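Local coordinates for protein pyruvate kinase 1 (PDB 4KCT) that catalyses the transfer of phosphate from phosphoenolpyruvate to ADP, giving pyruvate and ATP, and also decarboxylates oxaloacetate, at residues 300-303 with 304-308; 156-159 with 160-163; 359-362 with 363-367; 191-194 with 195-199; 61-64 with 65-69. One frame throughout, in Å; residues are numbered along the deposited sequence.

Contact 1. Residues 300-303 with 304-308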
loop_
_atom_site.group_PDB
_atom_site.type_symbol
_atom_site.label_atom_id
_atom_site.label_comp_id
_atom_site.label_asym_id
_atom_site.label_seq_id
_atom_site.Cartn_x
_atom_site.Cartn_y
_atom_site.Cartn_z
ATOM N N LEU A 300 2.034 -36.372 3.135
ATOM C CA LEU A 300 3.325 -37.000 3.402
ATOM C C LEU A 300 3.259 -38.481 2.999
ATOM O O LEU A 300 3.852 -39.338 3.651
ATOM C CB LEU A 300 3.693 -36.870 4.901
ATOM C CG LEU A 300 4.080 -35.447 5.378
ATOM C CD1 LEU A 300 4.223 -35.431 6.905
ATOM C CD2 LEU A 300 5.392 -34.993 4.723
ATOM N N GLU A 301 2.641 -38.731 1.854
ATOM C CA GLU A 301 2.227 -40.064 1.438
ATOM C C GLU A 301 3.381 -41.095 1.472
ATOM O O GLU A 301 3.208 -42.229 1.911
ATOM C CB GLU A 301 1.632 -39.983 0.027
ATOM C CG GLU A 301 1.012 -41.274 -0.473
ATOM C CD GLU A 301 -0.157 -41.726 0.373
ATOM O OE1 GLU A 301 -0.532 -42.913 0.269
ATOM O OE2 GLU A 301 -0.730 -40.896 1.105
ATOM N N SER A 302 4.529 -40.717 0.944
ATOM C CA SER A 302 5.611 -41.689 0.780
ATOM C C SER A 302 6.088 -42.195 2.149
ATOM O O SER A 302 6.723 -43.257 2.242
ATOM C CB SER A 302 6.774 -41.068 0.032
ATOM O OG SER A 302 7.453 -40.122 0.853
ATOM N N MET A 303 5.779 -41.449 3.216
ATOM C CA MET A 303 6.119 -41.930 4.579
ATOM C C MET A 303 5.206 -43.054 5.079
ATOM O O MET A 303 5.418 -43.586 6.168
ATOM C CB MET A 303 6.170 -40.787 5.608
ATOM C CG MET A 303 7.328 -39.819 5.400
ATOM S SD MET A 303 7.736 -38.833 6.871
ATOM C CE MET A 303 8.437 -40.080 7.940
ATOM N N THR A 304 4.230 -43.455 4.266
ATOM C CA THR A 304 3.531 -44.689 4.522
ATOM C C THR A 304 4.536 -45.865 4.570
ATOM O O THR A 304 4.417 -46.765 5.426
ATOM C CB THR A 304 2.422 -44.939 3.474
ATOM O OG1 THR A 304 1.556 -43.794 3.429
ATOM C CG2 THR A 304 1.544 -46.201 3.870
ATOM N N SER A 305 5.602 -45.754 3.771
ATOM C CA SER A 305 6.553 -46.858 3.552
ATOM C C SER A 305 7.974 -46.471 3.903
ATOM O O SER A 305 8.844 -47.332 3.932
ATOM C CB SER A 305 6.552 -47.280 2.080
ATOM O OG SER A 305 5.442 -48.083 1.801
ATOM N N ASN A 306 8.261 -45.172 3.844
ATOM C CA ASN A 306 9.642 -44.687 3.958
ATOM C C ASN A 306 9.809 -43.808 5.162
ATOM O O ASN A 306 8.865 -43.155 5.596
ATOM C CB ASN A 306 10.081 -43.928 2.695
ATOM C CG ASN A 306 9.885 -44.743 1.420
ATOM O OD1 ASN A 306 10.517 -45.771 1.229
ATOM N ND2 ASN A 306 8.966 -44.304 0.569
ATOM N N PRO A 307 10.995 -43.846 5.769
ATOM C CA PRO A 307 11.208 -43.203 7.045
ATOM C C PRO A 307 11.396 -41.672 6.913
ATOM O O PRO A 307 11.481 -40.975 7.918
ATOM C CB PRO A 307 12.514 -43.868 7.563
ATOM C CG PRO A 307 13.210 -44.316 6.337
ATOM C CD PRO A 307 12.123 -44.716 5.372
ATOM N N ARG A 308 11.489 -41.176 5.679
ATOM C CA ARG A 308 11.607 -39.721 5.431
ATOM C C ARG A 308 10.689 -39.362 4.282
ATOM O O ARG A 308 10.402 -40.206 3.439
ATOM C CB ARG A 308 13.060 -39.358 5.047
ATOM C CG ARG A 308 14.085 -39.586 6.154
ATOM C CD ARG A 308 15.505 -39.238 5.683
ATOM N NE ARG A 308 15.486 -38.368 4.500
ATOM C CZ ARG A 308 16.084 -37.177 4.423
ATOM N NH1 ARG A 308 16.763 -36.694 5.460
ATOM N NH2 ARG A 308 15.981 -36.457 3.314
HETATM O O HOH W 1 -0.975 -44.021 2.566
HETATM O O HOH W 2 10.025 -40.709 0.850
#

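Contact 2. Residues 156-159 with 160-163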
loop_
_atom_site.group_PDB
_atom_site.type_symbol
_atom_site.label_atom_id
_atom_site.label_comp_id
_atom_site.label_asym_id
_atom_site.label_seq_id
_atom_site.Cartn_x
_atom_site.Cartn_y
_atom_site.Cartn_z
ATOM N N LYS A 156 -25.565 -40.130 -27.005
ATOM C CA LYS A 156 -26.664 -40.671 -26.233
ATOM C C LYS A 156 -27.531 -41.574 -27.107
ATOM O O LYS A 156 -28.062 -41.123 -28.105
ATOM C CB LYS A 156 -27.505 -39.534 -25.677
ATOM C CG LYS A 156 -28.779 -40.005 -24.999
ATOM C CD LYS A 156 -29.242 -38.991 -23.978
ATOM C CE LYS A 156 -30.702 -38.657 -24.165
ATOM N NZ LYS A 156 -31.109 -37.653 -23.152
ATOM N N GLU A 157 -27.659 -42.850 -26.736
ATOM C CA GLU A 157 -28.416 -43.829 -27.550
ATOM C C GLU A 157 -29.920 -43.817 -27.275
ATOM O O GLU A 157 -30.728 -43.944 -28.199
ATOM C CB GLU A 157 -27.869 -45.239 -27.355
ATOM C CG GLU A 157 -26.408 -45.390 -27.746
ATOM C CD GLU A 157 -26.152 -44.985 -29.193
ATOM O OE1 GLU A 157 -25.682 -43.842 -29.427
ATOM O OE2 GLU A 157 -26.492 -45.780 -30.099
ATOM N N ASP A 158 -30.283 -43.788 -25.994
ATOM C CA ASP A 158 -31.677 -43.573 -25.566
ATOM C C ASP A 158 -31.621 -42.971 -24.168
ATOM O O ASP A 158 -30.554 -42.540 -23.733
ATOM C CB ASP A 158 -32.466 -44.884 -25.578
ATOM C CG ASP A 158 -31.815 -45.976 -24.733
ATOM O OD1 ASP A 158 -31.341 -45.693 -23.606
ATOM O OD2 ASP A 158 -31.837 -47.135 -25.166
ATOM N N ASP A 159 -32.758 -42.820 -23.501
ATOM C CA ASP A 159 -32.749 -42.013 -22.274
ATOM C C ASP A 159 -32.044 -42.718 -21.118
ATOM O O ASP A 159 -31.797 -42.114 -20.079
ATOM C CB ASP A 159 -34.160 -41.562 -21.862
ATOM C CG ASP A 159 -35.061 -42.714 -21.562
ATOM O OD1 ASP A 159 -34.813 -43.801 -22.128
ATOM O OD2 ASP A 159 -36.035 -42.537 -20.785
ATOM N N ARG A 160 -31.621 -43.956 -21.337
ATOM C CA ARG A 160 -30.859 -44.667 -20.312
ATOM C C ARG A 160 -29.466 -45.167 -20.725
ATOM O O ARG A 160 -28.845 -45.932 -19.988
ATOM C CB ARG A 160 -31.685 -45.819 -19.755
ATOM C CG ARG A 160 -33.061 -45.373 -19.278
ATOM C CD ARG A 160 -33.414 -46.058 -17.980
ATOM N NE ARG A 160 -33.937 -47.372 -18.257
ATOM C CZ ARG A 160 -34.499 -48.161 -17.350
ATOM N NH1 ARG A 160 -35.013 -49.306 -17.733
ATOM N NH2 ARG A 160 -34.508 -47.820 -16.053
ATOM N N THR A 161 -28.982 -44.758 -21.895
ATOM C CA THR A 161 -27.783 -45.396 -22.460
ATOM C C THR A 161 -26.870 -44.419 -23.194
ATOM O O THR A 161 -27.307 -43.675 -24.075
ATOM C CB THR A 161 -28.156 -46.558 -23.403
ATOM O OG1 THR A 161 -29.227 -47.307 -22.818
ATOM C CG2 THR A 161 -26.934 -47.486 -23.643
ATOM N N LEU A 162 -25.601 -44.433 -22.819
ATOM C CA LEU A 162 -24.586 -43.659 -23.501
ATOM C C LEU A 162 -23.604 -44.604 -24.189
ATOM O O LEU A 162 -23.214 -45.634 -23.630
ATOM C CB LEU A 162 -23.840 -42.765 -22.501
ATOM C CG LEU A 162 -24.729 -41.776 -21.743
ATOM C CD1 LEU A 162 -23.914 -41.039 -20.683
ATOM C CD2 LEU A 162 -25.363 -40.792 -22.713
ATOM N N LYS A 163 -23.206 -44.252 -25.401
ATOM C CA LYS A 163 -22.122 -44.933 -26.063
ATOM C C LYS A 163 -20.825 -44.165 -25.798
ATOM O O LYS A 163 -20.781 -42.938 -25.951
ATOM C CB LYS A 163 -22.402 -45.005 -27.566
ATOM C CG LYS A 163 -21.337 -45.737 -28.356
ATOM C CD LYS A 163 -21.818 -46.038 -29.775
ATOM C CE LYS A 163 -21.032 -45.235 -30.805
ATOM N NZ LYS A 163 -21.719 -43.965 -31.188
#

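Contact 3. Residues 359-362 with 363-367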
loop_
_atom_site.group_PDB
_atom_site.type_symbol
_atom_site.label_atom_id
_atom_site.label_comp_id
_atom_site.label_asym_id
_atom_site.label_seq_id
_atom_site.Cartn_x
_atom_site.Cartn_y
_atom_site.Cartn_z
ATOM N N HIS A 359 5.278 -13.963 7.585
ATOM C CA HIS A 359 5.380 -12.578 8.012
ATOM C C HIS A 359 4.398 -12.268 9.137
ATOM O O HIS A 359 3.223 -12.466 8.995
ATOM C CB HIS A 359 5.230 -11.620 6.837
ATOM C CG HIS A 359 5.439 -10.173 7.218
ATOM N ND1 HIS A 359 6.284 -9.364 6.564
ATOM C CD2 HIS A 359 4.858 -9.396 8.233
ATOM C CE1 HIS A 359 6.290 -8.140 7.155
ATOM N NE2 HIS A 359 5.433 -8.169 8.181
ATOM N N ASP A 360 4.908 -11.788 10.275
ATOM C CA ASP A 360 4.080 -11.558 11.487
ATOM C C ASP A 360 2.655 -11.060 11.172
ATOM O O ASP A 360 1.681 -11.621 11.648
ATOM C CB ASP A 360 4.768 -10.524 12.396
ATOM C CG ASP A 360 5.652 -11.165 13.446
ATOM O OD1 ASP A 360 6.414 -10.431 14.108
ATOM O OD2 ASP A 360 5.603 -12.401 13.594
ATOM N N THR A 361 2.569 -9.920 10.490
ATOM C CA THR A 361 1.397 -9.050 10.587
ATOM C C THR A 361 0.654 -8.973 9.262
ATOM O O THR A 361 -0.448 -8.442 9.204
ATOM C CB THR A 361 1.804 -7.628 10.989
ATOM O OG1 THR A 361 2.790 -7.179 10.076
ATOM C CG2 THR A 361 2.434 -7.634 12.406
ATOM N N VAL A 362 1.190 -9.611 8.227
ATOM C CA VAL A 362 0.540 -9.575 6.909
ATOM C C VAL A 362 -0.834 -10.205 6.871
ATOM O O VAL A 362 -1.769 -9.587 6.347
ATOM C CB VAL A 362 1.423 -10.144 5.783
ATOM C CG1 VAL A 362 0.591 -10.355 4.512
ATOM C CG2 VAL A 362 2.572 -9.181 5.494
ATOM N N MET A 363 -0.993 -11.400 7.474
ATOM C CA MET A 363 -2.308 -12.024 7.528
ATOM C C MET A 363 -3.259 -11.166 8.341
ATOM O O MET A 363 -4.407 -10.951 7.938
ATOM C CB MET A 363 -2.263 -13.459 8.113
ATOM C CG MET A 363 -1.833 -14.534 7.120
ATOM S SD MET A 363 -3.211 -15.008 6.069
ATOM C CE MET A 363 -3.842 -16.457 6.943
ATOM N N PHE A 364 -2.809 -10.730 9.521
ATOM C CA PHE A 364 -3.648 -9.883 10.359
ATOM C C PHE A 364 -4.243 -8.730 9.566
ATOM O O PHE A 364 -5.482 -8.488 9.585
ATOM C CB PHE A 364 -2.850 -9.347 11.575
ATOM C CG PHE A 364 -3.624 -8.343 12.417
ATOM C CD1 PHE A 364 -4.681 -8.756 13.211
ATOM C CD2 PHE A 364 -3.389 -6.962 12.277
ATOM C CE1 PHE A 364 -5.434 -7.840 13.964
ATOM C CE2 PHE A 364 -4.181 -6.025 12.992
ATOM C CZ PHE A 364 -5.159 -6.479 13.877
ATOM N N ASN A 365 -3.371 -7.961 8.938
ATOM C CA ASN A 365 -3.806 -6.767 8.195
ATOM C C ASN A 365 -4.703 -7.101 7.002
ATOM O O ASN A 365 -5.722 -6.420 6.764
ATOM C CB ASN A 365 -2.586 -5.959 7.741
ATOM C CG ASN A 365 -1.970 -5.162 8.888
ATOM O OD1 ASN A 365 -2.685 -4.602 9.707
ATOM N ND2 ASN A 365 -0.669 -5.273 9.047
ATOM N N SER A 366 -4.349 -8.139 6.259
ATOM C CA SER A 366 -5.146 -8.531 5.071
ATOM C C SER A 366 -6.536 -9.004 5.472
ATOM O O SER A 366 -7.547 -8.646 4.833
ATOM C CB SER A 366 -4.446 -9.628 4.268
ATOM O OG SER A 366 -3.221 -9.179 3.742
ATOM N N ILE A 367 -6.599 -9.811 6.520
ATOM C CA ILE A 367 -7.894 -10.277 7.038
ATOM C C ILE A 367 -8.753 -9.126 7.578
ATOM O O ILE A 367 -9.908 -9.002 7.215
ATOM C CB ILE A 367 -7.716 -11.365 8.127
ATOM C CG1 ILE A 367 -7.138 -12.641 7.484
ATOM C CG2 ILE A 367 -9.049 -11.661 8.843
ATOM C CD1 ILE A 367 -6.491 -13.573 8.478
HETATM O O HOH W 3 0.915 -13.281 8.407
HETATM O O HOH W 4 -0.973 -12.230 11.198
#

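Contact 4. Residues 191-194 with 195-199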
loop_
_atom_site.group_PDB
_atom_site.type_symbol
_atom_site.label_atom_id
_atom_site.label_comp_id
_atom_site.label_asym_id
_atom_site.label_seq_id
_atom_site.Cartn_x
_atom_site.Cartn_y
_atom_site.Cartn_z
ATOM N N SER A 191 -26.775 -40.772 3.339
ATOM C CA SER A 191 -27.276 -42.100 3.009
ATOM C C SER A 191 -27.886 -42.779 4.245
ATOM O O SER A 191 -27.693 -42.315 5.384
ATOM C CB SER A 191 -26.163 -42.954 2.415
ATOM O OG SER A 191 -25.236 -43.347 3.421
ATOM N N GLU A 192 -28.567 -43.911 4.043
ATOM C CA GLU A 192 -29.061 -44.690 5.193
ATOM C C GLU A 192 -27.908 -45.217 6.038
ATOM O O GLU A 192 -27.944 -45.130 7.261
ATOM C CB GLU A 192 -29.982 -45.847 4.762
ATOM C CG GLU A 192 -30.845 -46.373 5.908
ATOM C CD GLU A 192 -31.949 -45.391 6.307
ATOM O OE1 GLU A 192 -32.227 -45.237 7.523
ATOM O OE2 GLU A 192 -32.513 -44.748 5.403
ATOM N N LYS A 193 -26.809 -45.579 5.390
ATOM C CA LYS A 193 -25.612 -45.901 6.137
ATOM C C LYS A 193 -25.130 -44.710 6.962
ATOM O O LYS A 193 -24.781 -44.863 8.128
ATOM C CB LYS A 193 -24.483 -46.389 5.226
ATOM C CG LYS A 193 -23.345 -47.039 6.014
ATOM C CD LYS A 193 -21.965 -46.564 5.574
ATOM C CE LYS A 193 -20.880 -47.522 6.055
ATOM N NZ LYS A 193 -20.282 -47.130 7.368
ATOM N N ASP A 194 -25.034 -43.547 6.326
ATOM C CA ASP A 194 -24.545 -42.332 7.003
ATOM C C ASP A 194 -25.398 -41.989 8.237
ATOM O O ASP A 194 -24.873 -41.622 9.286
ATOM C CB ASP A 194 -24.547 -41.134 6.042
ATOM C CG ASP A 194 -23.464 -41.232 4.940
ATOM O OD1 ASP A 194 -22.441 -41.964 5.113
ATOM O OD2 ASP A 194 -23.633 -40.530 3.905
ATOM N N ARG A 195 -26.707 -42.203 8.132
ATOM C CA ARG A 195 -27.605 -41.984 9.273
ATOM C C ARG A 195 -27.269 -42.815 10.470
ATOM O O ARG A 195 -27.298 -42.332 11.588
ATOM C CB ARG A 195 -29.035 -42.267 8.877
ATOM C CG ARG A 195 -29.625 -41.154 8.086
ATOM C CD ARG A 195 -31.122 -41.083 8.269
ATOM N NE ARG A 195 -31.637 -40.104 7.345
ATOM C CZ ARG A 195 -31.947 -38.867 7.684
ATOM N NH1 ARG A 195 -31.985 -38.520 8.962
ATOM N NH2 ARG A 195 -32.290 -38.003 6.750
ATOM N N LYS A 196 -27.131 -44.115 10.269
ATOM C CA LYS A 196 -26.742 -44.976 11.373
ATOM C C LYS A 196 -25.382 -44.551 11.931
ATOM O O LYS A 196 -25.144 -44.642 13.131
ATOM C CB LYS A 196 -26.704 -46.438 10.928
ATOM C CG LYS A 196 -28.012 -46.903 10.301
ATOM C CD LYS A 196 -28.581 -48.123 11.003
ATOM C CE LYS A 196 -29.877 -48.598 10.335
ATOM N NZ LYS A 196 -29.669 -49.030 8.917
ATOM N N ASP A 197 -24.459 -44.185 11.043
ATOM C CA ASP A 197 -23.131 -43.747 11.494
ATOM C C ASP A 197 -23.189 -42.451 12.326
ATOM O O ASP A 197 -22.510 -42.341 13.343
ATOM C CB ASP A 197 -22.155 -43.594 10.308
ATOM C CG ASP A 197 -21.868 -44.933 9.587
ATOM O OD1 ASP A 197 -21.294 -44.902 8.459
ATOM O OD2 ASP A 197 -22.230 -46.008 10.135
ATOM N N LEU A 198 -24.026 -41.499 11.912
ATOM C CA LEU A 198 -24.193 -40.244 12.662
ATOM C C LEU A 198 -24.906 -40.464 13.994
ATOM O O LEU A 198 -24.498 -39.930 15.031
ATOM C CB LEU A 198 -24.941 -39.219 11.831
ATOM C CG LEU A 198 -24.197 -38.751 10.560
ATOM C CD1 LEU A 198 -25.103 -37.880 9.706
ATOM C CD2 LEU A 198 -22.910 -37.991 10.912
ATOM N N GLU A 199 -25.901 -41.346 13.983
ATOM C CA GLU A 199 -26.541 -41.765 15.216
ATOM C C GLU A 199 -25.523 -42.340 16.198
ATOM O O GLU A 199 -25.575 -42.049 17.377
ATOM C CB GLU A 199 -27.647 -42.788 14.913
ATOM C CG GLU A 199 -28.057 -43.645 16.108
ATOM C CD GLU A 199 -29.236 -44.564 15.777
ATOM O OE1 GLU A 199 -30.390 -44.180 16.083
ATOM O OE2 GLU A 199 -29.013 -45.637 15.151
HETATM O O HOH W 5 -20.796 -42.771 7.034
#

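Contact 5. Residues 61-64 with 65-69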
loop_
_atom_site.group_PDB
_atom_site.type_symbol
_atom_site.label_atom_id
_atom_site.label_comp_id
_atom_site.label_asym_id
_atom_site.label_seq_id
_atom_site.Cartn_x
_atom_site.Cartn_y
_atom_site.Cartn_z
ATOM N N HIS A 61 -14.761 -48.906 15.368
ATOM C CA HIS A 61 -14.632 -47.498 15.694
ATOM C C HIS A 61 -14.906 -47.223 17.129
ATOM O O HIS A 61 -14.338 -46.307 17.700
ATOM C CB HIS A 61 -15.530 -46.656 14.802
ATOM C CG HIS A 61 -15.139 -46.703 13.358
ATOM N ND1 HIS A 61 -13.903 -46.342 12.932
ATOM C CD2 HIS A 61 -15.790 -47.240 12.256
ATOM C CE1 HIS A 61 -13.810 -46.564 11.610
ATOM N NE2 HIS A 61 -14.969 -47.080 11.190
ATOM N N GLN A 62 -15.720 -48.065 17.771
ATOM C CA GLN A 62 -15.901 -47.945 19.211
ATOM C C GLN A 62 -14.573 -48.151 19.945
ATOM O O GLN A 62 -14.284 -47.467 20.932
ATOM C CB GLN A 62 -16.941 -48.956 19.738
ATOM C CG GLN A 62 -17.204 -48.796 21.242
ATOM C CD GLN A 62 -17.989 -47.539 21.561
ATOM O OE1 GLN A 62 -19.106 -47.368 21.086
ATOM N NE2 GLN A 62 -17.365 -46.604 22.292
ATOM N N THR A 63 -13.806 -49.145 19.510
ATOM C CA THR A 63 -12.466 -49.385 20.064
ATOM C C THR A 63 -11.579 -48.127 19.943
ATOM O O THR A 63 -10.876 -47.751 20.891
ATOM C CB THR A 63 -11.799 -50.610 19.393
ATOM O OG1 THR A 63 -12.605 -51.771 19.638
ATOM C CG2 THR A 63 -10.399 -50.866 19.944
ATOM N N THR A 64 -11.610 -47.490 18.774
ATOM C CA THR A 64 -10.855 -46.253 18.568
ATOM C C THR A 64 -11.291 -45.180 19.556
ATOM O O THR A 64 -10.477 -44.606 20.257
ATOM C CB THR A 64 -11.015 -45.721 17.123
ATOM O OG1 THR A 64 -10.552 -46.720 16.195
ATOM C CG2 THR A 64 -10.175 -44.374 16.924
ATOM N N ILE A 65 -12.595 -44.964 19.655
ATOM C CA ILE A 65 -13.126 -44.004 20.593
ATOM C C ILE A 65 -12.654 -44.295 22.020
ATOM O O ILE A 65 -12.085 -43.400 22.706
ATOM C CB ILE A 65 -14.666 -43.952 20.533
ATOM C CG1 ILE A 65 -15.101 -43.262 19.237
ATOM C CG2 ILE A 65 -15.232 -43.200 21.759
ATOM C CD1 ILE A 65 -16.584 -43.374 18.962
ATOM N N ASN A 66 -12.818 -45.544 22.461
ATOM C CA ASN A 66 -12.433 -45.895 23.825
ATOM C C ASN A 66 -10.944 -45.726 24.050
ATOM O O ASN A 66 -10.506 -45.259 25.123
ATOM C CB ASN A 66 -12.856 -47.334 24.168
ATOM C CG ASN A 66 -14.365 -47.502 24.201
ATOM O OD1 ASN A 66 -15.111 -46.523 24.205
ATOM N ND2 ASN A 66 -14.818 -48.741 24.140
ATOM N N ASN A 67 -10.155 -46.166 23.078
ATOM C CA ASN A 67 -8.709 -46.105 23.213
ATOM C C ASN A 67 -8.187 -44.667 23.187
ATOM O O ASN A 67 -7.229 -44.336 23.906
ATOM C CB ASN A 67 -8.005 -46.980 22.149
ATOM C CG ASN A 67 -8.172 -48.470 22.425
ATOM O OD1 ASN A 67 -8.821 -48.831 23.374
ATOM N ND2 ASN A 67 -7.653 -49.324 21.547
ATOM N N VAL A 68 -8.801 -43.822 22.354
ATOM C CA VAL A 68 -8.392 -42.403 22.261
ATOM C C VAL A 68 -8.650 -41.727 23.607
ATOM O O VAL A 68 -7.763 -41.081 24.170
ATOM C CB VAL A 68 -9.164 -41.632 21.161
ATOM C CG1 VAL A 68 -8.998 -40.119 21.351
ATOM C CG2 VAL A 68 -8.680 -42.037 19.768
ATOM N N ARG A 69 -9.818 -41.993 24.192
ATOM C CA ARG A 69 -10.144 -41.409 25.492
ATOM C C ARG A 69 -9.248 -41.908 26.641
ATOM O O ARG A 69 -8.775 -41.115 27.456
ATOM C CB ARG A 69 -11.624 -41.599 25.808
ATOM C CG ARG A 69 -12.490 -40.716 24.936
ATOM C CD ARG A 69 -13.949 -41.111 24.980
ATOM N NE ARG A 69 -14.723 -40.174 24.183
ATOM C CZ ARG A 69 -15.993 -40.353 23.846
ATOM N NH1 ARG A 69 -16.625 -41.467 24.210
ATOM N NH2 ARG A 69 -16.607 -39.453 23.076
#

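Contact 1. Residues 300-303 with 304-308
A short 3-10 turn carries the chain from E301 into T304 in the loop that follows barrel strand 293-296, T304 N bonding back to E301 O at 2.8 Å before the backbone unwinds towards helix 311-323. This loop belongs to the (beta/alpha)8 barrel of pyruvate kinase. E301 O is gripped twice, because T304 OG1 also donates to it, at 2.7 Å, in the carbonyl plane and on a lone pair, while T304 N comes from above that plane. With OG1 anti to its own carbonyl carbon (chi1 -54°), T304 folds its hydroxyl back onto the turn. In the conformer modelled here, one of two for E301, the E301 and T304 side chains run side by side, and a water donates to both E301 OE1 and T304 OG1.

The next carbonyl, S302 O, gathers S305 N and N306 N, the second at 2.9 Å; N306 ND2 adds a weak bond. S302 OG has its main partner in E313 of helix 311-323, and a water connects it to R308 O. M303, buried, lies against the returning chain, its CG 3.6 Å from R308 C, and also packs on Y346 of helix 340-356. R308 reaches another subunit, where its NH2 bonds to G267 O. M303 CA makes a CA-H...O contact with N306 O, 3.2 Å away.

Contact 2. Residues 156-159 with 160-163
D158 and T161 meet at the tip of the hairpin formed by strands 149-158 and 161-166, where a type I turn from D158 to T161 reverses the chain. The compact part is centred on D158 OD1, which takes two bonds: T161 OG1 donates from the syn side at 2.8 Å, and R160 N from the anti side at 2.9 Å. Both donors lie somewhat out of the carboxylate plane. D158 reaches them because CG sits between its backbone N and carbonyl carbon (chi1 55°), which swings the carboxylate over the turn. T161 N closes the turn on D158 O at a longer 3.3 Å, and E157 N bonds to T161 O at 2.8 Å. E157 and D158 both face T161, a classic beta bulge that shifts the register by one residue. Beyond it, L162 CD2 lies 3.8 Å from K156 CA, and L162 is buried against V110 and L132.

The solvent side is looser. E157 OE1 and K163 NZ remain 4.3 Å apart, beyond a salt bridge, and each bonds instead to S155 OG, while the E157 chain crosses K163 CB. R160 extends away from the turn and has a long, weak ion pair with D113. Two donors on one oxygen would probably help D158 to stay ionised, and they tie its carboxylate to the turn and the start of the returning strand.

Contact 3. Residues 359-362 with 363-367
Two i to i+4 bonds join T361 and V362 to the turn that follows, where the chain after helix 340-356 runs into helix 362-369: N365 N bonds to T361 O at 3.0 Å, nearly along the C=O axis, and S366 N to V362 O at 3.0 Å. A water receives a bond from M363 N, at 2.8 Å, and donates to H359 O. A second water accepts from F364 N and lies 2.8 Å from D360 O. The first of these bridges loop carbonyl and helix amide near the N-terminal end of helix 362-369, the segment that follows the barrel's last long helix, 340-356.

Among the side chains, T361 and N365 lie alongside each other and point the same way, N365 ND2 being 3.9 Å from T361 CB. V362 CG2 rests over one face of the H359 ring, nearer its rim than its centre, 3.4 Å from the plane, with T361 N at the ring edge. This methyl stands anti to its own carbonyl carbon, while CG1 is anti to the backbone N (chi1 168°) and lies 3.5 Å from M363 N. F364 turns away from the loop, its CG anti to the backbone N (chi1 174°), and its side chain is buried against V386 and A387 of helix 377-392. S366 and I367 pack on S2 and L4 of another subunit.

Contact 4. Residues 191-194 with 195-199
S191 and D194 form a capping box at the start of helix 192-204 in the barrel domain. S191 OG accepts from D194 N at 2.9 Å, and S191 N returns a bond to D194 OD2 at 3.2 Å, arriving from above the carboxylate plane. Within the same first turn, K193 bends over to D197, one turn further along, in a salt bridge, NZ to OD1 at 2.7 Å on the syn lone pair. Kinks at chi2 and chi4 bring the amine there, with CD passing 3.4 Å from the same OD1. A water donates to both D194 OD1 and D197 OD1, bridging two carboxylate oxygens that would otherwise probably repel each other at 4.6 Å.

D194 OD1 has its main partner in G87 N; K193 NZ also bonds to F53 O, and D197 OD2 to H58 NE2. L198 packs on A226 and L227 of helix 217-227. D194 also touches T85, a ligand of the potassium ion, so this N-terminal helix cap adjoins the potassium site characteristic of pyruvate kinases.

Contact 5. Residues 61-64 with 65-69
This is an i to i+4 contact within helix 58-75, the crossover between barrel strands 46-52 and 80-84. Q62 and N66 carry its polar side: Q62 NE2 donates to N66 OD1 at 3.0 Å, entering from above the carbonyl plane, with the amide planes 34° apart. Q62 is bent at chi2 (72°), which turns its amide along the helix. N66 N also bonds to Q62 O at 2.9 Å.

One residue further, T63 and N67 lie side by side, with T63 CG2 3.5 Å from N67 ND2, whose polar partner is Q33 O. On the buried side T64 CG2 and V68 CG2 are 4.0 Å apart; T64 touches M51 and V68 touches A49 of strand 46-52. I65 CG2 lies over one face of the R69 guanidinium, 3.3 Å above its plane, and R69 bonds to Q204 O of the neighbouring helix. Packed on strand 46-52 and against helices 35-44 and 192-204, this is the helix of a beta-alpha-beta unit of the TIM barrel.

Along the chain the contacts come in the order 5, 2, 4, 1, 3. Contacts 4 and 5 are the closest pair, with centres 19 Å apart and nearest atoms about 7 Å apart; helices 192-204 and 58-75 pack side by side outside the eight-stranded barrel. Contact 1 belongs to the loop after the seventh barrel strand, its centre 25 Å from that of contact 5. Contact 2 stands apart in the mixed sheet inserted between barrel strands 80-84 and 208-211, and contact 3 follows the barrel, with 54 Å between their centres. Contacts 1 and 3 both touch another subunit, whereas no other chain touches contacts 2, 4 and 5.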